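Local coordinates for protein citrate lyase, subunit 1 (Methanosaeta concilii, PDB 6HXI) that probably cleaves citrate with coenzyme A and ATP to give acetyl-CoA and oxaloacetate, as an ATP citrate lyase subunit, at residues Ala121-Tyr126 against Phe195-Ile200. Numbering follows the deposited sequence.
Sequences AISSDY and FAYVEI
The ring of Tyr-197 lies along one face of the antiparallel pairing of Ala-121 to Ser-123 with Tyr-197 to Glu-199, with CG anti to the backbone N (chi1 -176°). The short side chain of Ser-123 brings its hydroxyl to the ring edge, near the ring plane, with OG 3.8 Å from Tyr-197 CD1. At the phenol end, Tyr-197 OH gives a 2.8 Å hydrogen bond to Glu-199 OE1, which lies in the ring plane and accepts through its anti lone pair. Ala-121, paired with Glu-199 across the strands, brings just a methyl to this face, 4.3 Å from Tyr-197 OH at CB. An alanine in place of Tyr-197 would lose the ring and the phenol bond, and would probably let the Glu-199 carboxylate wander.

Backbone bonds grip the centre: Ile-122 N reaches Val-198 O at 2.9 Å and Val-198 N reaches Ile-122 O at 3.0 Å, both in the carbonyl planes. On the other face these two branched residues, well suited to extended chain, lie side by side, with Ile-122 CB 3.7 Å from Val-198 CG1; Ile-122 also touches Tyr-190 of helix 173-192, which packs on this face. Farther along, Ser-124 OG hydrogen-bonds Tyr-190 and Asp-129. Ala-196 and Tyr-197 both face Lys-218 of strand 209-220, a classic beta bulge where the chain turns a corner, in the antiparallel sheet of the ATP-grasp domain.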
loop_
_atom_site.group_PDB
_atom_site.type_symbol
_atom_site.label_atom_id
_atom_site.label_comp_id
_atom_site.label_asym_id
_atom_site.label_seq_id
_atom_site.Cartn_x
_atom_site.Cartn_y
_atom_site.Cartn_z
ATOM N N ALA C 121 -74.509 10.773 -1.157
ATOM C CA ALA C 121 -73.623 9.658 -0.833
ATOM C C ALA C 121 -72.676 9.310 -1.979
ATOM O O ALA C 121 -73.086 9.255 -3.145
ATOM C CB ALA C 121 -74.425 8.435 -0.414
ATOM N N ILE C 122 -71.401 9.074 -1.640
ATOM C CA ILE C 122 -70.399 8.683 -2.618
ATOM C C ILE C 122 -69.841 7.323 -2.222
ATOM O O ILE C 122 -69.434 7.108 -1.086
ATOM C CB ILE C 122 -69.307 9.742 -2.945
ATOM C CG1 ILE C 122 -69.896 11.159 -3.131
ATOM C CG2 ILE C 122 -68.480 9.312 -4.197
ATOM C CD1 ILE C 122 -68.866 12.271 -3.074
ATOM N N SER C 123 -69.894 6.395 -3.172
ATOM C CA SER C 123 -69.445 5.016 -3.066
ATOM C C SER C 123 -68.730 4.694 -4.366
ATOM O O SER C 123 -68.942 5.382 -5.362
ATOM C CB SER C 123 -70.662 4.106 -2.935
ATOM O OG SER C 123 -70.340 2.965 -2.165
ATOM N N SER C 124 -67.920 3.637 -4.394
ATOM C CA SER C 124 -67.251 3.276 -5.636
ATOM C C SER C 124 -67.668 1.917 -6.168
ATOM O O SER C 124 -68.042 1.042 -5.387
ATOM C CB SER C 124 -65.747 3.331 -5.456
ATOM O OG SER C 124 -65.315 4.635 -5.114
ATOM N N ASP C 125 -67.610 1.751 -7.499
ATOM C CA ASP C 125 -67.876 0.490 -8.200
ATOM C C ASP C 125 -66.652 0.155 -9.062
ATOM O O ASP C 125 -65.700 0.924 -9.023
ATOM C CB ASP C 125 -69.213 0.507 -8.985
ATOM C CG ASP C 125 -69.339 1.428 -10.200
ATOM O OD1 ASP C 125 -68.308 1.995 -10.641
ATOM O OD2 ASP C 125 -70.468 1.574 -10.713
ATOM N N TYR C 126 -66.653 -0.955 -9.831
ATOM C CA TYR C 126 -65.469 -1.325 -10.628
ATOM C C TYR C 126 -65.101 -0.334 -11.754
ATOM O O TYR C 126 -63.977 -0.378 -12.245
ATOM C CB TYR C 126 -65.588 -2.758 -11.207
ATOM C CG TYR C 126 -65.805 -3.863 -10.193
ATOM C CD1 TYR C 126 -64.814 -4.199 -9.271
ATOM C CD2 TYR C 126 -66.953 -4.647 -10.225
ATOM C CE1 TYR C 126 -65.005 -5.223 -8.340
ATOM C CE2 TYR C 126 -67.149 -5.684 -9.311
ATOM C CZ TYR C 126 -66.167 -5.975 -8.377
ATOM O OH TYR C 126 -66.347 -6.996 -7.483
ATOM N N PHE C 195 -61.310 8.278 0.791
ATOM C CA PHE C 195 -62.560 7.735 1.294
ATOM C C PHE C 195 -62.974 6.556 0.456
ATOM O O PHE C 195 -62.674 6.507 -0.737
ATOM C CB PHE C 195 -63.676 8.796 1.254
ATOM C CG PHE C 195 -63.639 9.803 2.373
ATOM C CD1 PHE C 195 -62.881 10.964 2.262
ATOM C CD2 PHE C 195 -64.363 9.594 3.538
ATOM C CE1 PHE C 195 -62.844 11.893 3.301
ATOM C CE2 PHE C 195 -64.311 10.514 4.581
ATOM C CZ PHE C 195 -63.556 11.663 4.452
ATOM N N ALA C 196 -63.665 5.610 1.076
ATOM C CA ALA C 196 -64.207 4.442 0.408
ATOM C C ALA C 196 -65.757 4.588 0.392
ATOM O O ALA C 196 -66.441 3.941 -0.398
ATOM C CB ALA C 196 -63.793 3.183 1.160
ATOM N N TYR C 197 -66.282 5.454 1.278
ATOM C CA TYR C 197 -67.696 5.762 1.460
ATOM C C TYR C 197 -67.904 7.066 2.244
ATOM O O TYR C 197 -67.236 7.309 3.243
ATOM C CB TYR C 197 -68.405 4.603 2.181
ATOM C CG TYR C 197 -69.896 4.805 2.328
ATOM C CD1 TYR C 197 -70.754 4.620 1.249
ATOM C CD2 TYR C 197 -70.452 5.184 3.547
ATOM C CE1 TYR C 197 -72.123 4.850 1.364
ATOM C CE2 TYR C 197 -71.830 5.393 3.683
ATOM C CZ TYR C 197 -72.662 5.226 2.587
ATOM O OH TYR C 197 -74.023 5.424 2.695
ATOM N N VAL C 198 -68.867 7.876 1.798
ATOM C CA VAL C 198 -69.295 9.117 2.452
ATOM C C VAL C 198 -70.801 9.252 2.314
ATOM O O VAL C 198 -71.347 9.002 1.238
ATOM C CB VAL C 198 -68.505 10.408 2.046
ATOM C CG1 VAL C 198 -68.774 10.829 0.598
ATOM C CG2 VAL C 198 -68.809 11.558 2.987
ATOM N N GLU C 199 -71.473 9.608 3.406
ATOM C CA GLU C 199 -72.913 9.804 3.416
ATOM C C GLU C 199 -73.281 10.993 4.288
ATOM O O GLU C 199 -72.969 11.005 5.480
ATOM C CB GLU C 199 -73.619 8.546 3.915
ATOM C CG GLU C 199 -75.136 8.627 3.907
ATOM C CD GLU C 199 -75.771 7.679 4.899
ATOM O OE1 GLU C 199 -75.747 6.452 4.644
ATOM O OE2 GLU C 199 -76.246 8.157 5.955
ATOM N N ILE C 200 -73.944 11.991 3.683
ATOM C CA ILE C 200 -74.458 13.157 4.378
ATOM C C ILE C 200 -75.973 13.042 4.253
ATOM O O ILE C 200 -76.554 13.320 3.194
ATOM C CB ILE C 200 -73.877 14.518 3.919
ATOM C CG1 ILE C 200 -72.325 14.475 3.890
ATOM C CG2 ILE C 200 -74.376 15.617 4.867
ATOM C CD1 ILE C 200 -71.689 15.498 3.013
#